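Local coordinates for protein fructuronate-tagaturonate epimerase UxaE from Cohnella laeviribosi in complex with 1 glycerol (Cohnella laeviribosi, PDB 6IL9) that probably interconverts D-fructuronate and D-tagaturonate as a zinc-containing epimerase built on a TIM barrel, at residues A[26-31]-A[44-50]; A[78-82]-A[145-149]. Residue numbers count along the deposited sequence, not the author numbering.

Contact 1: A[26-31]-A[44-50]; sequences SEGTRV and AEGSGKL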
# COMPACT_ATOMS: atom_id res chain seq x y z
N SER A 26 30.17 2.40 8.85
CA SER A 26 29.94 1.90 10.21
C SER A 26 31.28 1.44 10.76
O SER A 26 31.82 0.42 10.32
CB SER A 26 28.92 0.76 10.22
OG SER A 26 28.78 0.23 11.53
N GLU A 27 31.80 2.18 11.74
CA GLU A 27 33.12 1.93 12.33
C GLU A 27 34.13 2.03 11.19
O GLU A 27 34.11 3.02 10.44
CB GLU A 27 33.12 0.61 13.10
CG GLU A 27 32.29 0.65 14.38
CD GLU A 27 32.23 -0.69 15.08
OE1 GLU A 27 31.92 -1.70 14.40
OE2 GLU A 27 32.48 -0.75 16.30
N GLY A 28 35.01 1.05 11.00
CA GLY A 28 36.00 1.15 9.95
C GLY A 28 35.59 0.61 8.59
O GLY A 28 36.44 0.51 7.71
N THR A 29 34.32 0.27 8.39
CA THR A 29 33.85 -0.31 7.14
C THR A 29 33.06 0.71 6.35
O THR A 29 32.09 1.28 6.86
CB THR A 29 32.99 -1.55 7.39
OG1 THR A 29 33.72 -2.50 8.18
CG2 THR A 29 32.59 -2.20 6.06
N ARG A 30 33.46 0.92 5.09
CA ARG A 30 32.73 1.74 4.14
C ARG A 30 31.88 0.85 3.25
O ARG A 30 32.32 -0.22 2.83
CB ARG A 30 33.69 2.56 3.28
CG ARG A 30 34.13 3.87 3.90
CD ARG A 30 35.48 4.29 3.36
NE ARG A 30 36.52 3.33 3.72
CZ ARG A 30 37.26 2.65 2.85
NH1 ARG A 30 37.08 2.82 1.55
NH2 ARG A 30 38.18 1.80 3.29
N VAL A 31 30.65 1.28 2.96
CA VAL A 31 29.75 0.50 2.11
C VAL A 31 29.08 1.44 1.12
O VAL A 31 28.75 2.59 1.46
CB VAL A 31 28.69 -0.26 2.93
CG1 VAL A 31 29.32 -1.43 3.68
CG2 VAL A 31 27.99 0.67 3.89
N ALA A 44 31.62 -3.44 0.06
CA ALA A 44 32.16 -3.10 1.37
C ALA A 44 33.68 -3.08 1.32
O ALA A 44 34.31 -3.84 0.57
CB ALA A 44 31.67 -4.10 2.42
N GLU A 45 34.28 -2.20 2.12
CA GLU A 45 35.73 -2.09 2.19
C GLU A 45 36.11 -1.45 3.51
O GLU A 45 35.43 -0.54 3.99
CB GLU A 45 36.28 -1.27 1.02
CG GLU A 45 37.80 -1.28 0.91
CD GLU A 45 38.29 -0.57 -0.34
OE1 GLU A 45 39.41 -0.89 -0.81
OE2 GLU A 45 37.56 0.31 -0.85
N GLY A 46 37.21 -1.92 4.10
CA GLY A 46 37.63 -1.45 5.40
C GLY A 46 37.30 -2.45 6.49
O GLY A 46 36.15 -2.87 6.62
N SER A 47 38.30 -2.84 7.28
CA SER A 47 38.09 -3.87 8.29
C SER A 47 37.09 -3.40 9.34
O SER A 47 37.07 -2.23 9.72
CB SER A 47 39.42 -4.23 8.96
OG SER A 47 39.23 -5.26 9.91
N GLY A 48 36.25 -4.32 9.79
CA GLY A 48 35.25 -3.99 10.79
C GLY A 48 34.18 -5.04 10.86
O GLY A 48 34.08 -5.93 10.01
N LYS A 49 33.35 -4.94 11.91
CA LYS A 49 32.29 -5.92 12.11
C LYS A 49 31.28 -5.88 10.98
O LYS A 49 30.70 -6.91 10.63
CB LYS A 49 31.59 -5.70 13.45
CG LYS A 49 32.38 -6.17 14.66
CD LYS A 49 31.56 -6.09 15.94
CE LYS A 49 31.02 -4.69 16.17
NZ LYS A 49 32.08 -3.64 16.04
N LEU A 50 31.05 -4.70 10.39
CA LEU A 50 30.15 -4.63 9.24
C LEU A 50 30.72 -5.42 8.07
O LEU A 50 30.01 -6.22 7.45
CB LEU A 50 29.90 -3.17 8.86
CG LEU A 50 29.10 -2.94 7.58
CD1 LEU A 50 27.78 -3.71 7.61
CD2 LEU A 50 28.84 -1.45 7.36
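Two salt bridges hold the exposed side of this contact. Lys-49 NZ donates to Glu-27 OE1 at 2.5 Å, both side chains spanning the gap at the surface, while Arg-30 NH1 and Glu-45 OE2 form a looser bridge at 3.5 Å. The same Arg-30/Glu-45 pair is also joined through its backbone: Arg-30 N reaches Glu-45 O at 2.7 Å and Glu-45 N returns to Arg-30 O at 2.9 Å, making an antiparallel hydrogen-bonded pair. Where regular pairing stops, the hydroxyl of Thr-29 takes over, OG1 donating to Gly-46 O at 2.9 Å. Glycine is needed here: Gly-46 and Gly-48 have positive phi, and a CB on either would strike Gly-28 O or Thr-29 OG1. Gly-48 serves as N-cap of helix 49-53. Beneath the polar layer, Leu-50, buried and pointing toward residues 26-31, sets CD2 3.6 Å from Ser-26 CB and 3.7 Å from Val-31 CG1. Val-31 and Ala-44 form the next, non-hydrogen-bonded pair, side chains on one face of the sheet and Val-31 CG1 3.8 Å from Ala-44 CB, so the branched valine touches both that small methyl and Leu-50. Residues 26-29 form a type II' turn, with Gly-28 at its third position, which joins strands 17-26 and 29-36. Two consecutive antiparallel hairpins thus share strand 29-36, a beta-meander within the five-stranded sheet that accompanies the barrel.

Contact 2: A[78-82]-A[145-149]; sequences HFPFT and AVFQE
In this TIM-barrel enzyme, the C-terminal part of helix 135-149, which lies between barrel strands 117-124 and 156-162, packs against the loop that follows helix 69-78. The contact thereby joins a barrel helix to the chain that follows the antiparallel sheet, a buried apolar seam suited to flat rings. Residues 145-148 are helical, and Glu-149 N bonds to Ala-145 O at 3.1 Å. In 78-82 the chain leaves the helix at Phe-79 (phi/psi -134/90) and then winds through the 3-10 turn 80-82. The closest CA atoms are those of Thr-82 and Val-146, 6.4 Å apart. Phe-147, the residue most covered, takes chi1 t and reaches out from the helix into an aromatic cluster. Its edge meets the face of Phe-79 (chi1 m) in a T-shaped stack, centroids 5.5 Å apart and planes at 63°, with Phe-147 CE1 4.0 Å from Phe-79 CD2. Phe-81 uses chi1 p to bring its ring back to the helix: CZ sits 4.0 Å from Phe-147 CD1, CD1 4.1 Å from Val-146 CG2, and the ring edge presents CE1 to Val-146 O at 3.6 Å. Val-146, branched and pointing toward the loop, packs on Phe-81 and Thr-82, its CG2 4.0 Å from Thr-82 CA. His-24 of strand 17-26 meets the rings of both Phe-81 and Phe-147. Threonine suits the turn's end because its hydroxyl can fold back: with chi1 p, Thr-82 OG1 donates to Phe-79 O at 2.6 Å.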
# COMPACT_ATOMS: atom_id res chain seq x y z
N HIS A 78 23.43 -2.24 11.68
CA HIS A 78 24.42 -1.17 11.69
C HIS A 78 23.86 0.18 11.25
O HIS A 78 24.49 1.21 11.51
CB HIS A 78 25.60 -1.54 10.79
CG HIS A 78 26.34 -2.76 11.25
ND1 HIS A 78 27.51 -2.69 11.98
CD2 HIS A 78 26.07 -4.08 11.10
CE1 HIS A 78 27.93 -3.92 12.26
NE2 HIS A 78 27.07 -4.78 11.73
N PHE A 79 22.69 0.21 10.61
CA PHE A 79 22.11 1.44 10.10
C PHE A 79 20.64 1.47 10.48
O PHE A 79 19.78 0.99 9.73
CB PHE A 79 22.31 1.55 8.59
CG PHE A 79 23.75 1.52 8.17
CD1 PHE A 79 24.54 2.65 8.32
CD2 PHE A 79 24.32 0.37 7.65
CE1 PHE A 79 25.87 2.63 7.94
CE2 PHE A 79 25.65 0.34 7.28
CZ PHE A 79 26.43 1.48 7.42
N PRO A 80 20.31 2.03 11.65
CA PRO A 80 18.91 2.00 12.10
C PRO A 80 17.93 2.66 11.14
O PRO A 80 16.75 2.27 11.14
CB PRO A 80 18.99 2.75 13.44
CG PRO A 80 20.39 2.48 13.93
CD PRO A 80 21.24 2.51 12.69
N PHE A 81 18.35 3.63 10.33
CA PHE A 81 17.39 4.25 9.41
C PHE A 81 16.87 3.27 8.36
O PHE A 81 15.87 3.58 7.70
CB PHE A 81 18.00 5.48 8.73
CG PHE A 81 18.99 5.17 7.65
CD1 PHE A 81 18.59 5.07 6.32
CD2 PHE A 81 20.33 4.99 7.95
CE1 PHE A 81 19.50 4.78 5.32
CE2 PHE A 81 21.25 4.69 6.96
CZ PHE A 81 20.84 4.59 5.64
N THR A 82 17.50 2.10 8.19
CA THR A 82 17.01 1.08 7.27
C THR A 82 15.97 0.16 7.90
O THR A 82 15.48 -0.76 7.22
CB THR A 82 18.16 0.22 6.72
OG1 THR A 82 18.78 -0.51 7.79
CG2 THR A 82 19.20 1.11 6.05
N ALA A 145 16.14 0.42 -0.60
CA ALA A 145 15.82 1.67 -1.28
C ALA A 145 16.27 2.87 -0.46
O ALA A 145 16.87 3.81 -1.01
CB ALA A 145 14.32 1.74 -1.55
N VAL A 146 15.97 2.89 0.84
CA VAL A 146 16.38 4.07 1.61
C VAL A 146 17.89 4.11 1.76
O VAL A 146 18.48 5.19 1.86
CB VAL A 146 15.68 4.16 2.98
CG1 VAL A 146 14.18 4.29 2.81
CG2 VAL A 146 16.04 2.97 3.87
N PHE A 147 18.54 2.94 1.77
CA PHE A 147 20.00 2.92 1.80
C PHE A 147 20.58 3.47 0.50
O PHE A 147 21.47 4.33 0.52
CB PHE A 147 20.49 1.49 2.06
CG PHE A 147 21.98 1.37 2.32
CD1 PHE A 147 22.50 1.58 3.58
CD2 PHE A 147 22.84 1.03 1.29
CE1 PHE A 147 23.87 1.47 3.81
CE2 PHE A 147 24.21 0.92 1.51
CZ PHE A 147 24.72 1.13 2.78
N GLN A 148 20.06 3.00 -0.64
CA GLN A 148 20.52 3.48 -1.94
C GLN A 148 20.41 4.99 -2.06
O GLN A 148 21.31 5.65 -2.61
CB GLN A 148 19.71 2.82 -3.04
CG GLN A 148 20.08 3.30 -4.44
CD GLN A 148 19.25 2.63 -5.51
OE1 GLN A 148 19.01 1.42 -5.46
NE2 GLN A 148 18.81 3.40 -6.48
N GLU A 149 19.31 5.57 -1.57
CA GLU A 149 19.03 6.98 -1.71
C GLU A 149 19.49 7.81 -0.52
O GLU A 149 19.28 9.03 -0.52
CB GLU A 149 17.53 7.20 -1.92
CG GLU A 149 16.99 6.56 -3.18
CD GLU A 149 17.53 7.21 -4.44
OE1 GLU A 149 17.82 8.43 -4.40
OE2 GLU A 149 17.67 6.50 -5.45

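Overall arrangement
The two contacts follow one another along the chain, their centres 15 Å apart, and share an apolar border. Val-31 CG2 of contact 1 lies 3.5 Å from Phe-147 CZ of contact 2, and Leu-50 CD2 is 3.7 Å from Phe-79 CE2; alongside, Ser-26 OG and His-78 ND1 probably hydrogen-bond at 3.2 Å. Contact 2 thus carries the packing from the antiparallel sheet to the barrel's helical layer. Contact 1 is the more peripheral, its centre about 34 Å from that of the chain, against about 20 Å for contact 2. Neither supplies a zinc ligand; His-161, Asp-273 and His-343 do, the first on strand 156-162, the strand after helix 135-149.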